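Local coordinates for protein predicted metal-dependent hydrolase of the TIM-barrel fold (Lactobacillus casei, PDB 2QPX) that binds two zinc ions and is probably a metal-dependent hydrolase of the amidohydrolase type with a TIM-barrel fold, its substrate unknown, at residues A[215-229]-A[253-266]. Residues are numbered along the deposited sequence; the frame is centred on the assembly and turned at random.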
loop_
_atom_site.group_PDB
_atom_site.type_symbol
_atom_site.label_atom_id
_atom_site.label_comp_id
_atom_site.label_asym_id
_atom_site.label_seq_id
_atom_site.Cartn_x
_atom_site.Cartn_y
_atom_site.Cartn_z
ATOM N N ALA A 215 -8.748 -26.534 13.447
ATOM C CA ALA A 215 -9.663 -25.450 13.802
ATOM C C ALA A 215 -10.768 -25.898 14.775
ATOM O O ALA A 215 -10.998 -25.235 15.789
ATOM C CB ALA A 215 -10.193 -24.705 12.545
ATOM N N PRO A 216 -11.480 -27.001 14.475
ATOM C CA PRO A 216 -12.520 -27.437 15.430
ATOM C C PRO A 216 -11.970 -27.793 16.822
ATOM O O PRO A 216 -12.651 -27.586 17.827
ATOM C CB PRO A 216 -13.122 -28.670 14.759
ATOM C CG PRO A 216 -12.590 -28.692 13.412
ATOM C CD PRO A 216 -11.466 -27.808 13.247
ATOM N N PHE A 217 -10.754 -28.345 16.879
ATOM C CA PHE A 217 -10.141 -28.689 18.140
ATOM C C PHE A 217 -9.862 -27.439 18.981
ATOM O O PHE A 217 -9.945 -27.465 20.207
ATOM C CB PHE A 217 -8.824 -29.432 17.996
ATOM C CG PHE A 217 -8.813 -30.581 17.012
ATOM C CD1 PHE A 217 -9.941 -31.320 16.726
ATOM C CD2 PHE A 217 -7.602 -30.994 16.467
ATOM C CE1 PHE A 217 -9.871 -32.406 15.840
ATOM C CE2 PHE A 217 -7.549 -32.045 15.563
ATOM C CZ PHE A 217 -8.678 -32.751 15.285
ATOM N N ILE A 218 -9.463 -26.364 18.297
ATOM C CA ILE A 218 -9.123 -25.105 18.929
ATOM C C ILE A 218 -10.418 -24.417 19.400
ATOM O O ILE A 218 -10.474 -23.935 20.552
ATOM C CB ILE A 218 -8.299 -24.188 17.979
ATOM C CG1 ILE A 218 -6.934 -24.877 17.704
ATOM C CG2 ILE A 218 -8.202 -22.743 18.549
ATOM C CD1 ILE A 218 -6.028 -24.155 16.633
ATOM N N ILE A 219 -11.432 -24.380 18.545
ATOM C CA ILE A 219 -12.761 -23.845 18.896
ATOM C C ILE A 219 -13.274 -24.551 20.160
ATOM O O ILE A 219 -13.793 -23.889 21.083
ATOM C CB ILE A 219 -13.778 -23.980 17.722
ATOM C CG1 ILE A 219 -13.405 -23.079 16.537
ATOM C CG2 ILE A 219 -15.223 -23.649 18.207
ATOM C CD1 ILE A 219 -14.161 -23.393 15.224
ATOM N N ALA A 220 -13.140 -25.874 20.235
ATOM C CA ALA A 220 -13.664 -26.619 21.387
ATOM C C ALA A 220 -12.983 -26.203 22.686
ATOM O O ALA A 220 -13.624 -26.247 23.738
ATOM C CB ALA A 220 -13.531 -28.128 21.181
ATOM N N GLN A 221 -11.716 -25.774 22.622
ATOM C CA GLN A 221 -10.991 -25.282 23.803
ATOM C C GLN A 221 -11.179 -23.780 24.054
ATOM O O GLN A 221 -10.772 -23.259 25.100
ATOM C CB GLN A 221 -9.499 -25.611 23.673
ATOM C CG GLN A 221 -9.202 -27.086 23.706
ATOM C CD GLN A 221 -7.781 -27.409 23.358
ATOM O OE1 GLN A 221 -6.892 -27.325 24.217
ATOM N NE2 GLN A 221 -7.531 -27.766 22.083
ATOM N N ASP A 222 -11.791 -23.096 23.101
ATOM C CA ASP A 222 -12.083 -21.673 23.155
ATOM C C ASP A 222 -10.837 -20.841 23.450
ATOM O O ASP A 222 -10.888 -19.916 24.264
ATOM C CB ASP A 222 -13.180 -21.349 24.183
ATOM C CG ASP A 222 -13.724 -19.943 24.026
ATOM O OD1 ASP A 222 -13.731 -19.382 22.880
ATOM O OD2 ASP A 222 -14.097 -19.345 25.070
HETATM N N MSE A 223 -9.740 -21.124 22.732
HETATM C CA MSE A 223 -8.534 -20.312 22.838
HETATM C C MSE A 223 -8.176 -19.761 21.450
HETATM O O MSE A 223 -8.530 -20.383 20.443
HETATM C CB MSE A 223 -7.397 -21.105 23.453
HETATM C CG MSE A 223 -7.818 -21.785 24.738
HETATM SE SE MSE A 223 -6.314 -22.408 25.799
HETATM C CE MSE A 223 -5.447 -23.600 24.576
ATOM N N PRO A 224 -7.495 -18.608 21.384
ATOM C CA PRO A 224 -7.200 -18.042 20.082
ATOM C C PRO A 224 -6.157 -18.768 19.257
ATOM O O PRO A 224 -5.311 -19.489 19.822
ATOM C CB PRO A 224 -6.697 -16.640 20.426
ATOM C CG PRO A 224 -7.231 -16.373 21.809
ATOM C CD PRO A 224 -7.129 -17.656 22.451
ATOM N N LEU A 225 -6.234 -18.535 17.943
ATOM C CA LEU A 225 -5.223 -19.022 16.990
ATOM C C LEU A 225 -4.593 -17.804 16.340
ATOM O O LEU A 225 -5.242 -17.061 15.617
ATOM C CB LEU A 225 -5.831 -19.929 15.914
ATOM C CG LEU A 225 -4.913 -20.378 14.773
ATOM C CD1 LEU A 225 -3.675 -21.133 15.304
ATOM C CD2 LEU A 225 -5.776 -21.221 13.763
ATOM N N GLN A 226 -3.303 -17.650 16.603
ATOM C CA GLN A 226 -2.500 -16.571 16.043
ATOM C C GLN A 226 -1.860 -17.032 14.739
ATOM O O GLN A 226 -1.427 -18.191 14.618
ATOM C CB GLN A 226 -1.367 -16.225 16.998
ATOM C CG GLN A 226 -1.777 -15.922 18.423
ATOM C CD GLN A 226 -0.569 -15.648 19.341
ATOM O OE1 GLN A 226 0.554 -16.055 19.018
ATOM N NE2 GLN A 226 -0.806 -14.995 20.502
ATOM N N PHE A 227 -1.761 -16.115 13.767
ATOM C CA PHE A 227 -0.986 -16.315 12.534
ATOM C C PHE A 227 0.033 -15.201 12.382
ATOM O O PHE A 227 -0.319 -14.016 12.399
ATOM C CB PHE A 227 -1.880 -16.250 11.297
ATOM C CG PHE A 227 -2.739 -17.454 11.105
ATOM C CD1 PHE A 227 -3.951 -17.575 11.754
ATOM C CD2 PHE A 227 -2.350 -18.460 10.229
ATOM C CE1 PHE A 227 -4.762 -18.664 11.532
ATOM C CE2 PHE A 227 -3.167 -19.543 10.011
ATOM C CZ PHE A 227 -4.380 -19.651 10.656
ATOM N N HIS A 228 1.283 -15.557 12.099
ATOM C CA HIS A 228 2.205 -14.535 11.555
ATOM C C HIS A 228 1.661 -14.024 10.241
ATOM O O HIS A 228 1.343 -14.837 9.385
ATOM C CB HIS A 228 3.596 -15.152 11.327
ATOM C CG HIS A 228 4.588 -14.180 10.784
ATOM N ND1 HIS A 228 5.479 -13.512 11.592
ATOM C CD2 HIS A 228 4.810 -13.740 9.517
ATOM C CE1 HIS A 228 6.204 -12.689 10.838
ATOM N NE2 HIS A 228 5.809 -12.808 9.583
ATOM N N VAL A 229 1.654 -12.699 10.050
ATOM C CA VAL A 229 1.235 -12.085 8.793
ATOM C C VAL A 229 2.300 -11.047 8.413
ATOM O O VAL A 229 2.717 -10.236 9.233
ATOM C CB VAL A 229 -0.158 -11.404 8.919
ATOM C CG1 VAL A 229 -0.535 -10.635 7.608
ATOM C CG2 VAL A 229 -1.252 -12.453 9.310
ATOM N N PHE A 253 -14.317 -20.652 9.280
ATOM C CA PHE A 253 -14.219 -20.872 10.707
ATOM C C PHE A 253 -14.615 -19.725 11.649
ATOM O O PHE A 253 -14.998 -19.996 12.779
ATOM C CB PHE A 253 -12.820 -21.366 11.070
ATOM C CG PHE A 253 -12.498 -22.681 10.459
ATOM C CD1 PHE A 253 -13.229 -23.799 10.826
ATOM C CD2 PHE A 253 -11.548 -22.806 9.478
ATOM C CE1 PHE A 253 -12.996 -25.028 10.239
ATOM C CE2 PHE A 253 -11.303 -24.039 8.888
ATOM C CZ PHE A 253 -12.029 -25.149 9.276
ATOM N N THR A 254 -14.460 -18.473 11.240
ATOM C CA THR A 254 -14.787 -17.392 12.171
ATOM C C THR A 254 -16.251 -17.437 12.630
ATOM O O THR A 254 -16.552 -17.123 13.777
ATOM C CB THR A 254 -14.417 -16.000 11.685
ATOM O OG1 THR A 254 -15.079 -15.701 10.456
ATOM C CG2 THR A 254 -12.876 -15.848 11.545
ATOM N N LYS A 255 -17.144 -17.804 11.726
ATOM C CA LYS A 255 -18.580 -17.869 12.054
ATOM C C LYS A 255 -18.882 -19.054 12.971
ATOM O O LYS A 255 -19.931 -19.115 13.630
ATOM C CB LYS A 255 -19.378 -18.045 10.765
ATOM C CG LYS A 255 -18.964 -19.320 9.986
ATOM C CD LYS A 255 -20.146 -20.248 9.669
ATOM C CE LYS A 255 -19.689 -21.484 8.973
ATOM N NZ LYS A 255 -19.263 -21.203 7.564
ATOM N N LYS A 256 -17.993 -20.041 12.977
ATOM C CA LYS A 256 -18.067 -21.182 13.873
ATOM C C LYS A 256 -17.455 -20.917 15.238
ATOM O O LYS A 256 -17.471 -21.773 16.094
ATOM C CB LYS A 256 -17.382 -22.402 13.249
ATOM C CG LYS A 256 -18.068 -22.852 11.983
ATOM C CD LYS A 256 -17.566 -24.210 11.536
ATOM C CE LYS A 256 -18.515 -24.881 10.557
ATOM N NZ LYS A 256 -17.771 -25.943 9.814
ATOM N N GLY A 257 -16.854 -19.743 15.421
ATOM C CA GLY A 257 -16.360 -19.370 16.709
ATOM C C GLY A 257 -14.852 -19.338 16.843
ATOM O O GLY A 257 -14.365 -19.071 17.925
ATOM N N LEU A 258 -14.101 -19.617 15.777
ATOM C CA LEU A 258 -12.638 -19.567 15.859
ATOM C C LEU A 258 -12.184 -18.129 15.994
ATOM O O LEU A 258 -12.544 -17.285 15.185
ATOM C CB LEU A 258 -11.981 -20.198 14.622
ATOM C CG LEU A 258 -10.449 -20.313 14.637
ATOM C CD1 LEU A 258 -10.025 -21.362 15.646
ATOM C CD2 LEU A 258 -9.928 -20.635 13.201
ATOM N N LYS A 259 -11.401 -17.884 17.040
ATOM C CA LYS A 259 -10.834 -16.562 17.282
ATOM C C LYS A 259 -9.444 -16.495 16.660
ATOM O O LYS A 259 -8.532 -17.175 17.090
ATOM C CB LYS A 259 -10.854 -16.271 18.786
ATOM C CG LYS A 259 -12.288 -16.105 19.314
ATOM C CD LYS A 259 -12.473 -16.678 20.699
ATOM C CE LYS A 259 -13.882 -16.361 21.175
ATOM N NZ LYS A 259 -14.087 -16.660 22.583
ATOM N N VAL A 260 -9.337 -15.719 15.585
ATOM C CA VAL A 260 -8.113 -15.652 14.784
ATOM C C VAL A 260 -7.444 -14.308 15.051
ATOM O O VAL A 260 -8.108 -13.256 15.061
ATOM C CB VAL A 260 -8.429 -15.777 13.284
ATOM C CG1 VAL A 260 -7.183 -15.554 12.394
ATOM C CG2 VAL A 260 -9.098 -17.131 12.989
ATOM N N VAL A 261 -6.136 -14.362 15.296
ATOM C CA VAL A 261 -5.340 -13.149 15.559
ATOM C C VAL A 261 -4.227 -13.019 14.549
ATOM O O VAL A 261 -3.381 -13.898 14.426
ATOM C CB VAL A 261 -4.783 -13.086 16.961
ATOM C CG1 VAL A 261 -4.261 -11.670 17.250
ATOM C CG2 VAL A 261 -5.842 -13.489 17.991
ATOM N N LEU A 262 -4.264 -11.929 13.801
ATOM C CA LEU A 262 -3.284 -11.636 12.751
ATOM C C LEU A 262 -2.141 -10.814 13.337
ATOM O O LEU A 262 -2.346 -9.644 13.703
ATOM C CB LEU A 262 -3.932 -10.895 11.580
ATOM C CG LEU A 262 -5.156 -11.539 10.934
ATOM C CD1 LEU A 262 -5.654 -10.673 9.742
ATOM C CD2 LEU A 262 -4.905 -13.052 10.564
ATOM N N LEU A 263 -0.971 -11.443 13.442
ATOM C CA LEU A 263 0.204 -10.819 14.070
ATOM C C LEU A 263 1.016 -10.016 13.058
ATOM O O LEU A 263 1.228 -10.480 11.920
ATOM C CB LEU A 263 1.108 -11.901 14.651
ATOM C CG LEU A 263 0.518 -12.946 15.573
ATOM C CD1 LEU A 263 1.600 -14.020 15.865
ATOM C CD2 LEU A 263 -0.106 -12.347 16.859
ATOM N N HIS A 264 1.438 -8.809 13.468
ATOM C CA HIS A 264 2.416 -7.951 12.732
ATOM C C HIS A 264 1.818 -7.182 11.581
ATOM O O HIS A 264 1.835 -5.932 11.564
ATOM C CB HIS A 264 3.650 -8.709 12.197
ATOM C CG HIS A 264 4.054 -9.849 13.023
ATOM N ND1 HIS A 264 4.228 -9.766 14.389
ATOM C CD2 HIS A 264 4.358 -11.118 12.680
ATOM C CE1 HIS A 264 4.577 -10.952 14.857
ATOM N NE2 HIS A 264 4.677 -11.791 13.835
ATOM N N CYS A 265 1.297 -7.937 10.618
ATOM C CA CYS A 265 0.515 -7.500 9.468
ATOM C C CYS A 265 1.255 -6.704 8.440
ATOM O O CYS A 265 1.091 -6.933 7.253
ATOM C CB CYS A 265 -0.735 -6.771 9.917
ATOM S SG CYS A 265 -1.814 -7.805 10.927
ATOM N N TYR A 266 2.019 -5.731 8.887
ATOM C CA TYR A 266 2.784 -4.843 7.971
ATOM C C TYR A 266 3.497 -5.618 6.865
ATOM O O TYR A 266 4.201 -6.605 7.169
ATOM C CB TYR A 266 3.804 -4.093 8.800
ATOM C CG TYR A 266 4.688 -3.093 8.045
ATOM C CD1 TYR A 266 5.873 -3.508 7.444
ATOM C CD2 TYR A 266 4.334 -1.771 7.932
ATOM C CE1 TYR A 266 6.671 -2.611 6.738
ATOM C CE2 TYR A 266 5.138 -0.851 7.269
ATOM C CZ TYR A 266 6.303 -1.280 6.678
ATOM O OH TYR A 266 7.104 -0.374 6.024
HETATM O O HOH W 1 -13.281 -20.256 20.183
HETATM O O HOH W 2 -10.829 -19.982 18.904
#
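The fully extended first torsion of H228 (chi1 -180°) lets the end of its ring close on H264, whose first torsion of -31° turns its own ring to meet it. The two rings lie obliquely, planes at 61°, and H228 ND1 and H264 NE2 come within 2.9 Å of each other because both coordinate the same zinc ion, with the carboxylated K167 as a further ligand. H228 NE2 is held by the carbonyl of G230, and H264 ND1 by S287, which helps hold the rotation of each ring. Replacing H228 by an alanine is likely to leave the zinc short of a ligand and the G230 carbonyl without its donor. These histidines lie toward the C-terminal ends of the parallel strands 225-229 and 260-264; the bond from L225 N to K259 O (2.8 Å) is almost straight, and that from F227 N to V261 O is of equal length. At the other end, K259 NZ, in one of two conformers, bridges to the syn lone pair of D222 OD1 (2.8 Å), while A215 CB sits 3.5 Å from the ring centroid of F253, over its face. I219 CG1 packs against L258 CB at 3.7 Å. Together with helix 247-253, the strands make a beta-alpha-beta unit of the TIM barrel, presenting two histidines of a binuclear zinc site, as in amidohydrolases whose two metals are bridged by a carboxylated lysine.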